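Local coordinates for beta-agarase B (Zobellia galactanivorans, PDB 4ATF), which cleaves the beta-1,4 linkages of agarose at random sites with retention of anomeric configuration, giving the tetramer as the main product, at residues Asn26-Gln32 and Ile301-Lys307; Glu138-Leu142 and Phe201-Trp205; Asp148-Ser152 and Thr282-Leu286; His168-Ile172 and Ile229-Thr235. The protein carries 1 engineered substitution. Where two conformers were deposited one is given. Residue numbers count along the deposited sequence, not the author numbering.

How the contacts relate
Contacts 2 and 4 are buried, contacts 1 and 3 lie at the surface. Contact 2 packs two layers of the fold together, mainly through apolar side chains, two in CH-pi contacts, with no direct hydrogen bond. Contact 4 carries on from it: strand 137-145 neighbours strand 164-172, with Glu-138 O 3.0 Å from His-169 N, and here apolar packing is joined by one side-chain-to-backbone hydrogen bond. Contact 1, a backbone ladder with aromatic packing on one face, reaches the same sheet; Trp-29 CH2 meets Tyr-204 CE1 of contact 2 at 3.6 Å. Contact 3 stands apart, its centre about 44 Å from that of contact 1 across the chain's centre, and relies on carboxylates and water.

Contact 1. Residues Asn26-Gln32 and Ile301-Lys307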
# COMPACT_ATOMS: atom_id res chain seq x y z
N ASN A 26 -9.30 28.97 -6.66
CA ASN A 26 -10.68 28.99 -6.12
C ASN A 26 -11.24 27.61 -5.77
O ASN A 26 -12.45 27.39 -5.83
CB ASN A 26 -11.70 29.80 -7.01
CG ASN A 26 -12.90 30.33 -6.19
OD1 ASN A 26 -14.05 30.05 -6.52
ND2 ASN A 26 -12.63 31.07 -5.12
N MET A 27 -10.35 26.70 -5.35
CA MET A 27 -10.79 25.37 -4.90
C MET A 27 -10.46 25.10 -3.44
O MET A 27 -9.56 25.75 -2.90
CB MET A 27 -10.18 24.27 -5.77
CG MET A 27 -10.35 24.51 -7.32
SD MET A 27 -11.98 24.06 -7.82
CE MET A 27 -11.74 22.29 -7.93
N LYS A 28 -11.17 24.15 -2.84
CA LYS A 28 -10.88 23.73 -1.47
C LYS A 28 -10.92 22.20 -1.42
O LYS A 28 -11.48 21.55 -2.32
CB LYS A 28 -11.85 24.39 -0.46
CG LYS A 28 -13.29 23.86 -0.55
CD LYS A 28 -14.31 24.61 0.38
CE LYS A 28 -15.75 24.16 0.02
NZ LYS A 28 -16.76 24.60 0.99
N TRP A 29 -10.35 21.63 -0.37
CA TRP A 29 -10.41 20.15 -0.17
C TRP A 29 -11.65 19.79 0.65
O TRP A 29 -11.87 20.31 1.80
CB TRP A 29 -9.14 19.62 0.53
CG TRP A 29 -7.92 19.75 -0.28
CD1 TRP A 29 -6.92 20.74 -0.21
CD2 TRP A 29 -7.61 18.96 -1.42
NE1 TRP A 29 -5.96 20.50 -1.18
CE2 TRP A 29 -6.37 19.43 -1.95
CE3 TRP A 29 -8.25 17.84 -2.02
CZ2 TRP A 29 -5.75 18.83 -3.08
CZ3 TRP A 29 -7.63 17.23 -3.12
CH2 TRP A 29 -6.36 17.73 -3.63
N GLU A 30 -12.45 18.87 0.09
CA GLU A 30 -13.70 18.41 0.74
C GLU A 30 -13.51 17.01 1.29
O GLU A 30 -13.21 16.07 0.54
CB GLU A 30 -14.84 18.41 -0.28
CG GLU A 30 -16.26 17.98 0.33
CD GLU A 30 -17.25 17.70 -0.81
OE1 GLU A 30 -17.27 16.57 -1.42
OE2 GLU A 30 -17.92 18.67 -1.16
N PHE A 31 -13.70 16.88 2.60
CA PHE A 31 -13.55 15.60 3.34
C PHE A 31 -14.63 14.61 2.88
O PHE A 31 -15.83 14.96 2.80
CB PHE A 31 -13.69 15.91 4.83
CG PHE A 31 -13.62 14.69 5.74
CD1 PHE A 31 -12.39 14.11 6.09
CD2 PHE A 31 -14.79 14.13 6.23
CE1 PHE A 31 -12.31 12.97 6.92
CE2 PHE A 31 -14.72 12.92 7.10
CZ PHE A 31 -13.48 12.40 7.43
N GLN A 32 -14.20 13.39 2.56
CA GLN A 32 -15.05 12.31 2.10
C GLN A 32 -15.39 11.42 3.27
O GLN A 32 -14.52 11.06 4.07
CB GLN A 32 -14.37 11.50 0.96
CG GLN A 32 -14.00 12.37 -0.29
CD GLN A 32 -15.20 13.09 -0.90
OE1 GLN A 32 -16.03 12.46 -1.49
NE2 GLN A 32 -15.24 14.42 -0.81
N ILE A 301 -9.47 10.96 3.10
CA ILE A 301 -9.66 11.04 1.67
C ILE A 301 -10.37 12.38 1.37
O ILE A 301 -11.39 12.70 2.00
CB ILE A 301 -10.59 9.89 1.18
CG1 ILE A 301 -9.90 8.51 1.42
CG2 ILE A 301 -10.96 10.14 -0.27
CD1 ILE A 301 -10.87 7.33 1.85
N TYR A 302 -9.81 13.18 0.45
CA TYR A 302 -10.39 14.50 0.12
C TYR A 302 -10.51 14.66 -1.39
O TYR A 302 -9.68 14.14 -2.15
CB TYR A 302 -9.49 15.65 0.65
CG TYR A 302 -9.40 15.73 2.13
CD1 TYR A 302 -8.55 14.87 2.86
CD2 TYR A 302 -10.16 16.67 2.83
CE1 TYR A 302 -8.49 14.93 4.23
CE2 TYR A 302 -10.10 16.75 4.25
CZ TYR A 302 -9.24 15.88 4.92
OH TYR A 302 -9.16 15.97 6.30
N LYS A 303 -11.53 15.40 -1.82
CA LYS A 303 -11.72 15.73 -3.25
C LYS A 303 -11.68 17.25 -3.39
O LYS A 303 -12.17 17.96 -2.51
CB LYS A 303 -13.10 15.16 -3.76
CG LYS A 303 -13.05 13.53 -3.73
CD LYS A 303 -13.67 12.84 -4.97
CE LYS A 303 -12.86 13.13 -6.11
NZ LYS A 303 -12.70 12.12 -7.11
N PRO A 304 -11.05 17.76 -4.45
CA PRO A 304 -11.04 19.24 -4.64
C PRO A 304 -12.38 19.72 -5.20
O PRO A 304 -12.87 19.13 -6.21
CB PRO A 304 -9.93 19.45 -5.65
CG PRO A 304 -9.82 18.13 -6.43
CD PRO A 304 -10.33 17.02 -5.51
N VAL A 305 -12.99 20.75 -4.58
CA VAL A 305 -14.26 21.33 -5.05
C VAL A 305 -14.15 22.86 -5.16
O VAL A 305 -13.28 23.48 -4.52
CB VAL A 305 -15.45 20.91 -4.15
CG1 VAL A 305 -15.44 19.34 -3.96
CG2 VAL A 305 -15.31 21.49 -2.79
N GLU A 306 -15.04 23.48 -5.95
CA GLU A 306 -15.07 24.92 -6.05
C GLU A 306 -15.47 25.53 -4.71
O GLU A 306 -16.27 24.97 -3.97
CB GLU A 306 -16.09 25.33 -7.13
CG GLU A 306 -15.79 26.62 -7.82
CD GLU A 306 -16.76 26.89 -8.96
OE1 GLU A 306 -17.37 25.93 -9.49
OE2 GLU A 306 -16.93 28.06 -9.32
N LYS A 307 -14.88 26.65 -4.34
CA LYS A 307 -15.40 27.42 -3.21
C LYS A 307 -16.76 28.11 -3.51
O LYS A 307 -17.12 28.27 -4.68
CB LYS A 307 -14.37 28.46 -2.78
CG LYS A 307 -13.11 27.86 -2.17
CD LYS A 307 -11.91 28.77 -2.46
CE LYS A 307 -10.74 28.58 -1.51
NZ LYS A 307 -10.77 29.59 -0.38
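Ile-301 opens the ladder by accepting a hydrogen bond at O from Gln-32 N (2.9 Å), while its CG2 lies 3.8 Å from Gln-32 CG. Tyr-302 shares a sheet face with Phe-31 and Trp-29: the edge of Phe-31 points to the Tyr-302 ring face (centroids 5.7 Å apart, planes at 68°), and Tyr-302 CB lies 3.7 Å from Trp-29 CE3. The hydroxyl of Tyr-302 bonds to Lys-15 O. Lys-303 forms a hydrogen-bonded pair with Glu-30, Glu-30 N to Lys-303 O at 2.8 Å and Lys-303 N to Glu-30 O at 3.0 Å; its amine reaches Val-108 O. Across from its aliphatic part, Gln-32 NE2 donates to Glu-30 O (2.9 Å) and Glu-30 OE1 (3.0 Å). Pro-304 faces Trp-29 in a non-hydrogen-bonded pair, so its missing amide proton costs this ladder nothing; Pro-304 CD packs 3.6 Å from Trp-29 CZ3. Val-305 and Lys-28 exchange two bonds, Val-305 N to Lys-28 O and Lys-28 N to Val-305 O, each 2.8 Å. Glu-306 pairs with Met-27, their side chains diverging. Lys-307 N closes the series on Asn-26 O (2.9 Å). Strand 293-306 also bonds to Tyr-112 at Tyr-302, so strand 27-31 extends that layer: an antiparallel ladder joining an N-terminal strand to the C-terminal strand in the beta-sandwich of GH16 enzymes.

Contact 2. Residues Glu138-Leu142 and Phe201-Trp205; sequences EIDIL and FGVYW
The catalytic strand of GH16 enzymes, carrying the E-x-D motif, is backed by a strand of the other layer. Glu-138, the nucleophile by similarity, and Asp-140 touch the bound galactose; Ile-139 and Leu-142 point the other way, toward Phe-201-Trp-205. Glu-138 to Asp-140 are extended, as is the whole second segment, which runs opposite to the first, end-to-end directions 170° apart. Nearest CA atoms are Ile-141 to Gly-202 (6.0 Å), Leu-142 to Phe-201 (6.3 Å) and Ile-139 to Trp-205 (8.6 Å), so the layers draw apart toward Trp-205 and no direct hydrogen bond joins them. Ile-139 (chi1 m, chi2 t) lays CD1 over the five-membered ring of Trp-205 (chi1 t, chi2 18°), 3.6 Å from its centroid, and brings CG2 to 4.1 Å from Val-203 CG2. This is face-to-face packing of a beta-sandwich core; Trp-205 NE1 bonds to Leu-251 O. At Ile-141 (phi/psi -106/-42) the chain turns a corner: Ile-141 and Leu-142 both face Val-128, a classic beta bulge. Ile-141 (m, t) sets CG1 3.7 Å from Val-203 CG1 (chi1 p) and CG2 4.0 Å from Gly-202 CA and 3.3 Å from Phe-201 O. Leu-142 (t, p) places CD1 over the Phe-201 ring (chi1 m), 3.7 Å from its centroid and 3° off the normal. Water 1 lies 3.2 Å from Ile-141 O and 2.9 Å from Gly-202 O.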
# COMPACT_ATOMS: atom_id res chain seq x y z
N GLU A 138 -2.57 0.32 -10.59
CA GLU A 138 -2.24 0.26 -9.16
C GLU A 138 -1.44 1.50 -8.76
O GLU A 138 -0.60 1.96 -9.56
CB GLU A 138 -1.38 -1.01 -8.85
CG GLU A 138 -1.09 -1.21 -7.32
CD GLU A 138 0.19 -0.43 -6.80
OE1 GLU A 138 1.01 0.03 -7.63
OE2 GLU A 138 0.40 -0.28 -5.55
N ILE A 139 -1.68 2.04 -7.56
CA ILE A 139 -0.91 3.18 -7.03
C ILE A 139 -0.54 2.81 -5.60
O ILE A 139 -1.44 2.47 -4.80
CB ILE A 139 -1.73 4.50 -7.03
CG1 ILE A 139 -2.04 4.95 -8.48
CG2 ILE A 139 -0.89 5.63 -6.24
CD1 ILE A 139 -3.26 5.94 -8.57
N ASP A 140 0.76 2.78 -5.28
CA ASP A 140 1.18 2.58 -3.87
C ASP A 140 1.04 3.84 -3.03
O ASP A 140 1.33 4.94 -3.51
CB ASP A 140 2.65 2.32 -3.79
CG ASP A 140 3.07 1.11 -4.48
OD1 ASP A 140 2.27 0.19 -4.82
OD2 ASP A 140 4.29 1.14 -4.71
N ILE A 141 0.57 3.79 -1.81
CA ILE A 141 0.65 5.01 -1.01
C ILE A 141 1.78 4.76 0.01
O ILE A 141 2.73 5.60 0.22
CB ILE A 141 -0.72 5.34 -0.38
CG1 ILE A 141 -1.74 5.64 -1.50
CG2 ILE A 141 -0.62 6.52 0.64
CD1 ILE A 141 -3.18 5.55 -1.00
N LEU A 142 1.78 3.55 0.55
CA LEU A 142 2.86 3.15 1.50
C LEU A 142 3.26 1.71 1.09
O LEU A 142 2.39 0.83 0.94
CB LEU A 142 2.34 3.09 2.94
CG LEU A 142 3.27 2.48 4.03
CD1 LEU A 142 4.62 3.22 4.14
CD2 LEU A 142 2.53 2.50 5.46
N PHE A 201 1.52 9.18 5.27
CA PHE A 201 1.89 8.88 3.91
C PHE A 201 0.68 9.19 3.00
O PHE A 201 -0.39 8.58 3.18
CB PHE A 201 2.24 7.37 3.81
CG PHE A 201 3.30 6.95 4.77
CD1 PHE A 201 4.64 7.16 4.47
CD2 PHE A 201 2.96 6.37 5.98
CE1 PHE A 201 5.69 6.76 5.35
CE2 PHE A 201 3.94 5.94 6.92
CZ PHE A 201 5.35 6.10 6.61
N GLY A 202 0.85 10.07 2.01
CA GLY A 202 -0.27 10.47 1.19
C GLY A 202 0.11 10.49 -0.28
O GLY A 202 1.32 10.51 -0.65
N VAL A 203 -0.92 10.50 -1.13
CA VAL A 203 -0.73 10.64 -2.56
C VAL A 203 -1.83 11.53 -3.10
O VAL A 203 -3.00 11.38 -2.75
CB VAL A 203 -0.81 9.29 -3.29
CG1 VAL A 203 -2.26 8.79 -3.36
CG2 VAL A 203 -0.22 9.41 -4.71
N TYR A 204 -1.44 12.51 -3.93
CA TYR A 204 -2.44 13.25 -4.74
C TYR A 204 -2.43 12.59 -6.11
O TYR A 204 -1.44 12.73 -6.88
CB TYR A 204 -2.05 14.74 -4.90
CG TYR A 204 -3.07 15.58 -5.69
CD1 TYR A 204 -4.43 15.13 -5.86
CD2 TYR A 204 -2.70 16.84 -6.24
CE1 TYR A 204 -5.37 15.93 -6.57
CE2 TYR A 204 -3.66 17.65 -6.92
CZ TYR A 204 -4.96 17.16 -7.07
OH TYR A 204 -5.82 17.95 -7.75
N TRP A 205 -3.52 11.88 -6.43
CA TRP A 205 -3.68 11.28 -7.75
C TRP A 205 -4.52 12.34 -8.48
O TRP A 205 -5.75 12.42 -8.29
CB TRP A 205 -4.45 9.98 -7.59
CG TRP A 205 -4.91 9.29 -8.86
CD1 TRP A 205 -4.45 9.46 -10.17
CD2 TRP A 205 -5.87 8.25 -8.88
NE1 TRP A 205 -5.17 8.59 -11.05
CE2 TRP A 205 -6.03 7.83 -10.26
CE3 TRP A 205 -6.67 7.63 -7.86
CZ2 TRP A 205 -6.94 6.83 -10.65
CZ3 TRP A 205 -7.60 6.59 -8.25
CH2 TRP A 205 -7.73 6.23 -9.66
O HOH W 1 3.50 8.65 0.02

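Contact 3. Residues Asp148-Ser152 and Thr282-Leu286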
# COMPACT_ATOMS: atom_id res chain seq x y z
N ASP A 148 14.43 -3.70 11.71
CA ASP A 148 15.84 -3.31 11.99
C ASP A 148 16.83 -4.41 11.56
O ASP A 148 17.97 -4.11 11.14
CB ASP A 148 16.02 -3.09 13.49
CG ASP A 148 15.20 -1.85 14.00
OD1 ASP A 148 15.02 -0.86 13.20
OD2 ASP A 148 14.79 -1.85 15.19
N TYR A 149 16.41 -5.68 11.69
CA TYR A 149 17.32 -6.81 11.52
C TYR A 149 16.56 -7.96 10.90
O TYR A 149 15.39 -8.14 11.22
CB TYR A 149 17.83 -7.25 12.90
CG TYR A 149 18.87 -8.35 12.79
CD1 TYR A 149 20.21 -8.07 12.47
CD2 TYR A 149 18.51 -9.71 12.96
CE1 TYR A 149 21.16 -9.13 12.34
CE2 TYR A 149 19.44 -10.74 12.82
CZ TYR A 149 20.76 -10.46 12.52
OH TYR A 149 21.64 -11.57 12.39
N SER A 150 17.23 -8.77 10.05
CA SER A 150 16.61 -10.02 9.48
C SER A 150 17.34 -11.34 9.93
O SER A 150 18.49 -11.58 9.56
CB SER A 150 16.57 -9.95 7.94
OG SER A 150 16.23 -11.24 7.36
N GLU A 151 16.71 -12.18 10.74
CA GLU A 151 17.32 -13.44 11.12
C GLU A 151 17.40 -14.37 9.90
O GLU A 151 18.34 -15.16 9.84
CB GLU A 151 16.49 -14.19 12.20
CG GLU A 151 16.50 -13.57 13.56
CD GLU A 151 15.95 -14.49 14.63
OE1 GLU A 151 15.43 -15.60 14.33
OE2 GLU A 151 16.11 -14.09 15.79
N SER A 152 16.41 -14.34 8.99
CA SER A 152 16.44 -15.24 7.83
C SER A 152 17.76 -14.97 7.02
O SER A 152 18.48 -15.91 6.63
CB SER A 152 15.15 -15.09 6.95
OG SER A 152 15.05 -13.78 6.36
N THR A 282 11.40 -15.60 10.52
CA THR A 282 11.62 -16.95 11.06
C THR A 282 10.53 -17.19 12.15
O THR A 282 9.84 -16.23 12.55
CB THR A 282 13.01 -17.05 11.76
OG1 THR A 282 13.03 -16.11 12.83
CG2 THR A 282 14.18 -16.72 10.75
N ASP A 283 10.41 -18.43 12.63
CA ASP A 283 9.48 -18.75 13.72
C ASP A 283 9.85 -17.98 14.97
O ASP A 283 8.97 -17.46 15.61
CB ASP A 283 9.37 -20.26 13.97
CG ASP A 283 8.53 -20.93 12.94
OD1 ASP A 283 7.69 -20.27 12.26
OD2 ASP A 283 8.67 -22.14 12.78
N ASN A 284 11.15 -17.86 15.26
CA ASN A 284 11.60 -17.04 16.38
C ASN A 284 11.11 -15.57 16.29
O ASN A 284 10.65 -14.97 17.28
CB ASN A 284 13.15 -17.12 16.49
CG ASN A 284 13.69 -16.51 17.80
OD1 ASN A 284 13.15 -16.72 18.88
ND2 ASN A 284 14.76 -15.75 17.69
N GLU A 285 11.22 -14.97 15.09
CA GLU A 285 10.80 -13.59 14.88
C GLU A 285 9.29 -13.43 14.96
O GLU A 285 8.81 -12.38 15.45
CB GLU A 285 11.30 -13.05 13.53
CG GLU A 285 12.90 -12.77 13.56
CD GLU A 285 13.40 -12.41 12.19
OE1 GLU A 285 12.94 -13.03 11.18
OE2 GLU A 285 14.27 -11.53 12.09
N LEU A 286 8.54 -14.43 14.48
CA LEU A 286 7.07 -14.37 14.57
C LEU A 286 6.55 -14.50 16.03
O LEU A 286 5.41 -14.15 16.30
CB LEU A 286 6.40 -15.47 13.72
CG LEU A 286 6.54 -15.28 12.20
CD1 LEU A 286 5.95 -16.56 11.40
CD2 LEU A 286 5.89 -13.99 11.72
O HOH W 2 13.05 -9.26 11.57
O HOH W 3 14.11 -12.46 8.87
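Two glutamates interlock here, each serving the other's segment. Glu-285 OE2 accepts from Glu-151 N at 2.9 Å and from water 2 at 2.6 Å; that water also donates to Tyr-149 O (2.6 Å), so both its protons are used across the gap. The other oxygen, Glu-285 OE1, takes the amide of Thr-282 N (3.1 Å) and a proton from water 3 (2.7 Å). Water 3 in turn accepts from Ser-152 N (3.0 Å) and Ser-150 OG (2.9 Å), while Ser-150 OG also bonds to Ala-153 N. In the reverse direction, the carboxylate of Glu-151 receives two side chains from the helix start: Thr-282 OG1 donates to Glu-151 OE1 at 2.9 Å and Asn-284 ND2 to Glu-151 OE2 at 2.9 Å, with a weak second bond from Asn-284 ND2 to Glu-151 OE1 (3.4 Å). Having given its proton to Glu-151, Thr-282 OG1 accepts from Glu-285 N (3.1 Å), and Thr-282 O takes Leu-286 N (2.9 Å). Ser-152 OG meets Thr-278 O and Thr-280 N, tying the same loop to the chain leading into the helix. Apolar contact is slight: Thr-282 CG2 lies 4.2 Å from Ser-152 CB. The reciprocal bonds of Thr-282 and Glu-285 form a capping box at the N-terminus of helix 283-286, docked by its glutamate on the turn after strand 149-150.

Contact 4. Residues His168-Ile172 and Ile229-Thr235. With GAL (beta-D-galactopyranose), chain E; AAL (3,6-anhydro-alpha-L-galactopyranose), chain B.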
# COMPACT_ATOMS: atom_id res chain seq x y z
N HIS A 168 3.90 3.05 -8.60
CA HIS A 168 2.63 2.75 -9.25
C HIS A 168 2.94 1.63 -10.26
O HIS A 168 4.13 1.45 -10.65
CB HIS A 168 2.06 4.03 -9.95
CG HIS A 168 2.69 4.31 -11.28
ND1 HIS A 168 3.88 5.00 -11.41
CD2 HIS A 168 2.31 3.97 -12.54
CE1 HIS A 168 4.19 5.09 -12.70
NE2 HIS A 168 3.26 4.48 -13.40
N HIS A 169 1.92 0.89 -10.69
CA HIS A 169 2.13 -0.22 -11.65
C HIS A 169 1.05 -0.16 -12.70
O HIS A 169 -0.07 0.21 -12.37
CB HIS A 169 2.04 -1.62 -10.98
CG HIS A 169 3.11 -1.90 -9.98
ND1 HIS A 169 4.11 -2.83 -10.20
CD2 HIS A 169 3.32 -1.42 -8.72
CE1 HIS A 169 4.91 -2.88 -9.15
NE2 HIS A 169 4.47 -2.03 -8.23
N VAL A 170 1.36 -0.57 -13.92
CA VAL A 170 0.33 -0.89 -14.89
C VAL A 170 0.61 -2.30 -15.32
O VAL A 170 1.80 -2.70 -15.40
CB VAL A 170 0.23 0.15 -16.05
CG1 VAL A 170 -0.33 1.50 -15.52
CG2 VAL A 170 1.55 0.34 -16.76
N PHE A 171 -0.44 -3.10 -15.54
CA PHE A 171 -0.23 -4.55 -15.87
C PHE A 171 -0.91 -4.93 -17.17
O PHE A 171 -1.91 -4.30 -17.55
CB PHE A 171 -0.84 -5.48 -14.80
CG PHE A 171 -0.31 -5.26 -13.41
CD1 PHE A 171 0.86 -5.90 -12.97
CD2 PHE A 171 -0.99 -4.37 -12.57
CE1 PHE A 171 1.37 -5.61 -11.65
CE2 PHE A 171 -0.53 -4.10 -11.26
CZ PHE A 171 0.65 -4.72 -10.79
N ILE A 172 -0.38 -5.97 -17.84
CA ILE A 172 -1.16 -6.69 -18.83
C ILE A 172 -1.42 -8.02 -18.10
O ILE A 172 -0.46 -8.58 -17.51
CB ILE A 172 -0.39 -6.88 -20.16
CG1 ILE A 172 -0.10 -5.53 -20.84
CG2 ILE A 172 -1.14 -7.93 -21.11
CD1 ILE A 172 0.96 -5.62 -21.96
N ILE A 229 4.86 7.28 -16.59
CA ILE A 229 3.63 6.60 -16.05
C ILE A 229 3.34 5.30 -16.86
O ILE A 229 3.05 4.22 -16.28
CB ILE A 229 2.39 7.54 -16.13
CG1 ILE A 229 2.57 8.76 -15.17
CG2 ILE A 229 1.05 6.78 -15.83
CD1 ILE A 229 2.15 8.54 -13.75
N ASP A 230 3.48 5.38 -18.19
CA ASP A 230 3.25 4.20 -19.07
C ASP A 230 4.10 4.18 -20.39
O ASP A 230 3.54 4.21 -21.47
CB ASP A 230 1.79 4.12 -19.43
CG ASP A 230 1.43 2.80 -20.19
OD1 ASP A 230 2.15 1.76 -20.03
OD2 ASP A 230 0.43 2.81 -20.95
N PRO A 231 5.45 4.17 -20.30
CA PRO A 231 6.28 4.21 -21.53
C PRO A 231 6.10 2.95 -22.45
O PRO A 231 6.35 3.04 -23.66
CB PRO A 231 7.71 4.28 -20.97
CG PRO A 231 7.60 3.54 -19.58
CD PRO A 231 6.27 4.04 -19.07
N LYS A 232 5.64 1.82 -21.89
CA LYS A 232 5.50 0.60 -22.70
C LYS A 232 4.09 0.46 -23.30
O LYS A 232 3.77 -0.59 -23.87
CB LYS A 232 5.81 -0.64 -21.84
CG LYS A 232 7.18 -0.68 -21.29
CD LYS A 232 7.47 -2.06 -20.56
CE LYS A 232 8.82 -2.16 -20.02
NZ LYS A 232 9.16 -3.56 -19.53
N HIS A 233 3.24 1.47 -23.11
CA HIS A 233 1.86 1.50 -23.66
C HIS A 233 1.05 0.27 -23.14
O HIS A 233 0.22 -0.31 -23.88
CB HIS A 233 1.80 1.57 -25.21
CG HIS A 233 2.41 2.80 -25.82
ND1 HIS A 233 1.84 3.43 -26.90
CD2 HIS A 233 3.54 3.50 -25.52
CE1 HIS A 233 2.60 4.45 -27.27
NE2 HIS A 233 3.64 4.52 -26.44
N PHE A 234 1.25 -0.12 -21.88
CA PHE A 234 0.42 -1.24 -21.33
C PHE A 234 -1.02 -0.77 -21.16
O PHE A 234 -1.93 -1.59 -21.04
CB PHE A 234 0.90 -1.70 -19.96
CG PHE A 234 2.10 -2.58 -20.00
CD1 PHE A 234 2.78 -2.87 -21.24
CD2 PHE A 234 2.55 -3.18 -18.82
CE1 PHE A 234 3.94 -3.73 -21.24
CE2 PHE A 234 3.72 -4.07 -18.84
CZ PHE A 234 4.39 -4.31 -20.01
N THR A 235 -1.22 0.55 -21.14
CA THR A 235 -2.58 1.06 -21.03
C THR A 235 -3.29 1.37 -22.35
O THR A 235 -4.35 2.01 -22.32
CB THR A 235 -2.68 2.28 -20.04
OG1 THR A 235 -2.09 3.47 -20.61
CG2 THR A 235 -2.05 1.93 -18.63
C1 GAL E . 2.61 -3.55 -5.29
C2 GAL E . 2.36 -4.83 -6.07
C3 GAL E . 1.06 -5.58 -5.76
C4 GAL E . 1.07 -5.82 -4.23
C5 GAL E . 1.34 -4.47 -3.50
C6 GAL E . 1.25 -4.57 -1.97
O2 GAL E . 2.28 -4.41 -7.40
O3 GAL E . 1.16 -6.80 -6.51
O4 GAL E . 2.12 -6.71 -3.95
O5 GAL E . 2.53 -3.79 -3.90
O6 GAL E . 1.44 -3.23 -1.51
C1 AAL B . 0.14 -6.97 -7.52
C2 AAL B . 0.52 -8.22 -8.36
C3 AAL B . -0.77 -8.70 -9.11
C4 AAL B . -1.97 -8.95 -8.27
C5 AAL B . -2.23 -7.57 -7.71
C6 AAL B . -2.24 -6.78 -9.05
O2 AAL B . 0.99 -9.25 -7.49
O3 AAL B . -1.32 -7.57 -9.87
O4 AAL B . -3.13 -9.48 -8.85
O5 AAL B . -1.18 -7.08 -6.83
O HOH W 4 -3.04 -1.93 -18.21
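Phe-234, Val-170 and Ile-229 lose the most surface here. Phe-234 presents a ring face to Ile-172, whose CD1 sits 3.7 Å from the ring centroid in a CH-pi contact, while the ring edge meets the backbone, Phe-234 CD2 lying 3.5 Å from Val-170 O. Water 4 bridges Phe-171 O (2.7 Å) and Phe-234 O (3.1 Å). Val-170 fills the middle, its CG2 3.9 Å from Phe-234 CB and 3.6 Å from Asp-230 OD1, its CG1 3.6 Å from Thr-235 CG2. Asp-230 holds the loop in shape, OD1 accepting from Phe-234 N (2.8 Å) and OD2 from Thr-235 N (2.8 Å). Ile-229 places CD1 over the His-168 ring, and its O accepts from His-168 NE2 at 2.9 Å. His-169 and Phe-171 point away from the loop: His-169 NE2 lies 3.3 Å from GAL O2 and Phe-171 CZ 3.6 Å from AAL O3. One alternating strand thus has a loop on its back and the bound agaro-oligosaccharide on its front, as in the concave substrate cleft of GH16 enzymes.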